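Long-range contact in GCN5-related N-acetyltransferase (Sphaerobacter thermophilus, PDB 3TT2), which probably transfers an acyl group, most likely acetyl from acetyl-CoA, to an acceptor, as other GCN5-related N-acetyltransferases do: residues V19-A31 with E40-W52. Sequence-based numbering, arbitrary orientation.
Sequences VPADAPAIARLIA and EPDASAEEVLRDW
Helix 23-31, which continues to residue 36, and helix 45-51 pack with their axes 8.1 Å apart at the closest approach and their N-to-C directions 107° apart, while the loop 41-44, which starts with an inverse gamma turn centred on P41, runs back along the first helix from A31 to A27. Two consecutive helices after the first strand are a regular feature of the GNAT fold, and this pair fits that description. The interface is apolar and built largely from alanines, whose short side chains let the backbones come close. P24 and A45 have CA atoms 4.6 Å apart, and the CB of A45 rests on the CA of P24 and the carbonyl O of A23. In return, the methyl of A27 sits against the backbone joining S44 to A45, where the second helix begins; S44 caps that end, its OG accepting from E47 N. V48 spreads its two methyls along one side of the first helix: with CG1 anti to the backbone N (chi1 162°), that methyl reaches A23 while CG2 faces A27. L49 adds CD2, 3.6 Å from A23 CB. A43 CB packs against A27 O, A31 and I30, 4.1 Å from I30 CB.

Beyond the second helix, W52 lays its indole against P20, A23 and I26. Within its own segment, V48 CG1 covers one face of the ring near the rim, and Y74 of strand 71-80 takes part in a hydrogen bond with NE1. Were W52 replaced by an alanine, P20, A23 and I26 would probably lose their shared apolar partner, and Y74 this hydrogen bond. The six-membered ring brings CZ3 to 3.5 Å from P20 CA, and at its edge, near the ring plane, I26 CD1 lies 3.5 Å from W52 CZ2.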
# COMPACT_ATOMS: atom_id res chain seq x y z
N VAL A 19 -8.60 -20.51 5.99
CA VAL A 19 -10.05 -20.55 5.85
C VAL A 19 -10.56 -19.32 6.61
O VAL A 19 -9.94 -18.93 7.59
CB VAL A 19 -10.59 -21.86 6.50
CG1 VAL A 19 -12.12 -21.94 6.48
CG2 VAL A 19 -9.97 -23.08 5.82
N PRO A 20 -11.66 -18.70 6.15
CA PRO A 20 -12.15 -17.47 6.79
C PRO A 20 -12.32 -17.54 8.32
O PRO A 20 -12.24 -16.51 8.99
CB PRO A 20 -13.50 -17.21 6.10
CG PRO A 20 -13.76 -18.44 5.24
CD PRO A 20 -12.41 -18.99 4.92
N ALA A 21 -12.54 -18.74 8.85
CA ALA A 21 -12.63 -18.94 10.30
C ALA A 21 -11.28 -18.73 11.01
O ALA A 21 -11.22 -18.67 12.25
CB ALA A 21 -13.20 -20.31 10.61
N ASP A 22 -10.21 -18.63 10.24
CA ASP A 22 -8.89 -18.35 10.78
C ASP A 22 -8.66 -16.85 10.95
O ASP A 22 -7.68 -16.44 11.57
CB ASP A 22 -7.79 -18.93 9.89
CG ASP A 22 -7.77 -20.45 9.86
OD1 ASP A 22 -8.13 -21.07 10.88
OD2 ASP A 22 -7.38 -21.01 8.81
N ALA A 23 -9.55 -16.04 10.39
CA ALA A 23 -9.46 -14.60 10.55
C ALA A 23 -9.17 -14.13 11.98
O ALA A 23 -8.27 -13.31 12.18
CB ALA A 23 -10.70 -13.91 9.99
N PRO A 24 -9.94 -14.63 12.98
CA PRO A 24 -9.66 -14.20 14.36
C PRO A 24 -8.29 -14.64 14.87
O PRO A 24 -7.60 -13.85 15.49
CB PRO A 24 -10.76 -14.89 15.17
CG PRO A 24 -11.81 -15.24 14.20
CD PRO A 24 -11.08 -15.56 12.95
N ALA A 25 -7.93 -15.90 14.61
CA ALA A 25 -6.66 -16.43 15.08
C ALA A 25 -5.51 -15.64 14.48
O ALA A 25 -4.59 -15.24 15.19
CB ALA A 25 -6.54 -17.90 14.72
N ILE A 26 -5.60 -15.41 13.17
CA ILE A 26 -4.56 -14.72 12.38
C ILE A 26 -4.41 -13.24 12.75
O ILE A 26 -3.30 -12.72 12.81
CB ILE A 26 -4.85 -14.82 10.86
CG1 ILE A 26 -4.79 -16.28 10.39
CG2 ILE A 26 -3.87 -13.99 10.07
CD1 ILE A 26 -5.27 -16.49 8.96
N ALA A 27 -5.54 -12.58 12.97
CA ALA A 27 -5.52 -11.20 13.43
C ALA A 27 -4.57 -11.09 14.63
O ALA A 27 -3.69 -10.23 14.66
CB ALA A 27 -6.92 -10.77 13.83
N ARG A 28 -4.73 -12.01 15.57
CA ARG A 28 -3.91 -12.01 16.78
C ARG A 28 -2.44 -12.27 16.49
O ARG A 28 -1.57 -11.77 17.19
CB ARG A 28 -4.44 -13.06 17.76
CG ARG A 28 -5.91 -12.86 18.11
CD ARG A 28 -6.33 -13.77 19.25
NE ARG A 28 -6.29 -15.18 18.88
CZ ARG A 28 -7.37 -15.90 18.61
NH1 ARG A 28 -8.58 -15.34 18.66
NH2 ARG A 28 -7.25 -17.18 18.29
N LEU A 29 -2.17 -13.07 15.47
CA LEU A 29 -0.80 -13.31 15.08
C LEU A 29 -0.16 -12.01 14.59
O LEU A 29 0.98 -11.69 14.94
CB LEU A 29 -0.73 -14.39 14.00
CG LEU A 29 0.50 -14.42 13.09
CD1 LEU A 29 1.78 -14.59 13.88
CD2 LEU A 29 0.36 -15.53 12.08
N ILE A 30 -0.89 -11.26 13.77
CA ILE A 30 -0.42 -9.98 13.27
C ILE A 30 -0.25 -9.02 14.43
O ILE A 30 0.69 -8.22 14.48
CB ILE A 30 -1.43 -9.32 12.32
CG1 ILE A 30 -1.94 -10.32 11.28
CG2 ILE A 30 -0.81 -8.10 11.66
CD1 ILE A 30 -0.86 -10.97 10.50
N ALA A 31 -1.19 -9.08 15.37
CA ALA A 31 -1.17 -8.20 16.52
C ALA A 31 0.08 -8.45 17.35
O ALA A 31 0.77 -7.52 17.75
CB ALA A 31 -2.41 -8.39 17.34
N GLU A 40 1.15 -0.30 18.11
CA GLU A 40 0.00 -0.72 18.88
C GLU A 40 -0.67 -1.88 18.15
O GLU A 40 -0.64 -1.95 16.92
CB GLU A 40 -0.99 0.43 19.05
CG GLU A 40 -2.00 0.23 20.17
CD GLU A 40 -1.52 0.83 21.48
OE1 GLU A 40 -1.14 2.02 21.47
OE2 GLU A 40 -1.53 0.12 22.51
N PRO A 41 -1.27 -2.79 18.91
CA PRO A 41 -2.08 -3.86 18.32
C PRO A 41 -3.40 -3.34 17.76
O PRO A 41 -4.45 -3.48 18.38
CB PRO A 41 -2.32 -4.80 19.50
CG PRO A 41 -1.16 -4.57 20.40
CD PRO A 41 -0.90 -3.10 20.30
N ASP A 42 -3.33 -2.74 16.58
CA ASP A 42 -4.51 -2.29 15.86
C ASP A 42 -5.30 -3.48 15.33
O ASP A 42 -6.52 -3.46 15.32
CB ASP A 42 -4.08 -1.40 14.69
CG ASP A 42 -5.24 -0.70 14.02
OD1 ASP A 42 -6.40 -0.91 14.43
OD2 ASP A 42 -4.98 0.06 13.07
N ALA A 43 -4.58 -4.52 14.92
CA ALA A 43 -5.13 -5.60 14.09
C ALA A 43 -6.41 -6.24 14.61
O ALA A 43 -6.54 -6.53 15.80
CB ALA A 43 -4.08 -6.66 13.85
N SER A 44 -7.36 -6.44 13.70
CA SER A 44 -8.63 -7.09 14.02
C SER A 44 -8.96 -8.12 12.94
O SER A 44 -8.50 -8.01 11.80
CB SER A 44 -9.76 -6.06 14.11
OG SER A 44 -10.03 -5.48 12.84
N ALA A 45 -9.74 -9.13 13.30
CA ALA A 45 -10.19 -10.13 12.34
C ALA A 45 -11.00 -9.47 11.24
O ALA A 45 -11.01 -9.92 10.10
CB ALA A 45 -11.00 -11.20 13.02
N GLU A 46 -11.68 -8.39 11.61
CA GLU A 46 -12.45 -7.60 10.67
C GLU A 46 -11.60 -7.10 9.50
O GLU A 46 -12.02 -7.16 8.35
CB GLU A 46 -13.04 -6.41 11.39
CG GLU A 46 -13.97 -5.59 10.56
CD GLU A 46 -14.61 -4.48 11.35
OE1 GLU A 46 -15.10 -4.74 12.47
OE2 GLU A 46 -14.61 -3.33 10.85
N GLU A 47 -10.40 -6.60 9.80
CA GLU A 47 -9.48 -6.15 8.76
C GLU A 47 -9.01 -7.30 7.88
O GLU A 47 -8.99 -7.18 6.66
CB GLU A 47 -8.26 -5.44 9.37
CG GLU A 47 -8.47 -3.97 9.64
CD GLU A 47 -7.23 -3.28 10.18
OE1 GLU A 47 -7.34 -2.53 11.17
OE2 GLU A 47 -6.14 -3.49 9.59
N VAL A 48 -8.64 -8.41 8.52
CA VAL A 48 -8.20 -9.61 7.82
C VAL A 48 -9.24 -10.03 6.79
O VAL A 48 -8.92 -10.18 5.61
CB VAL A 48 -7.92 -10.76 8.82
CG1 VAL A 48 -7.88 -12.10 8.13
CG2 VAL A 48 -6.61 -10.52 9.55
N LEU A 49 -10.48 -10.17 7.23
CA LEU A 49 -11.60 -10.52 6.36
C LEU A 49 -11.77 -9.58 5.19
O LEU A 49 -12.23 -9.99 4.12
CB LEU A 49 -12.89 -10.48 7.16
CG LEU A 49 -12.95 -11.48 8.30
CD1 LEU A 49 -13.98 -10.99 9.29
CD2 LEU A 49 -13.29 -12.86 7.76
N ARG A 50 -11.44 -8.31 5.41
CA ARG A 50 -11.53 -7.29 4.38
C ARG A 50 -10.36 -7.38 3.39
O ARG A 50 -10.55 -7.25 2.18
CB ARG A 50 -11.56 -5.90 5.00
CG ARG A 50 -11.41 -4.78 3.97
CD ARG A 50 -11.36 -3.40 4.61
NE ARG A 50 -12.53 -3.10 5.42
CZ ARG A 50 -12.57 -3.20 6.75
NH1 ARG A 50 -11.49 -3.58 7.41
NH2 ARG A 50 -13.68 -2.90 7.40
N ASP A 51 -9.16 -7.60 3.91
CA ASP A 51 -7.99 -7.74 3.05
C ASP A 51 -8.01 -9.10 2.33
O ASP A 51 -7.16 -9.37 1.48
CB ASP A 51 -6.69 -7.55 3.84
CG ASP A 51 -6.64 -6.22 4.59
OD1 ASP A 51 -7.58 -5.41 4.44
OD2 ASP A 51 -5.65 -5.98 5.32
N TRP A 52 -8.96 -9.95 2.69
CA TRP A 52 -9.13 -11.23 2.02
C TRP A 52 -10.15 -11.14 0.91
O TRP A 52 -10.44 -12.14 0.25
CB TRP A 52 -9.57 -12.30 3.01
CG TRP A 52 -8.47 -12.92 3.77
CD1 TRP A 52 -7.13 -12.77 3.56
CD2 TRP A 52 -8.60 -13.80 4.89
NE1 TRP A 52 -6.42 -13.52 4.47
CE2 TRP A 52 -7.30 -14.16 5.30
CE3 TRP A 52 -9.70 -14.33 5.59
CZ2 TRP A 52 -7.06 -15.02 6.38
CZ3 TRP A 52 -9.45 -15.18 6.66
CH2 TRP A 52 -8.15 -15.51 7.04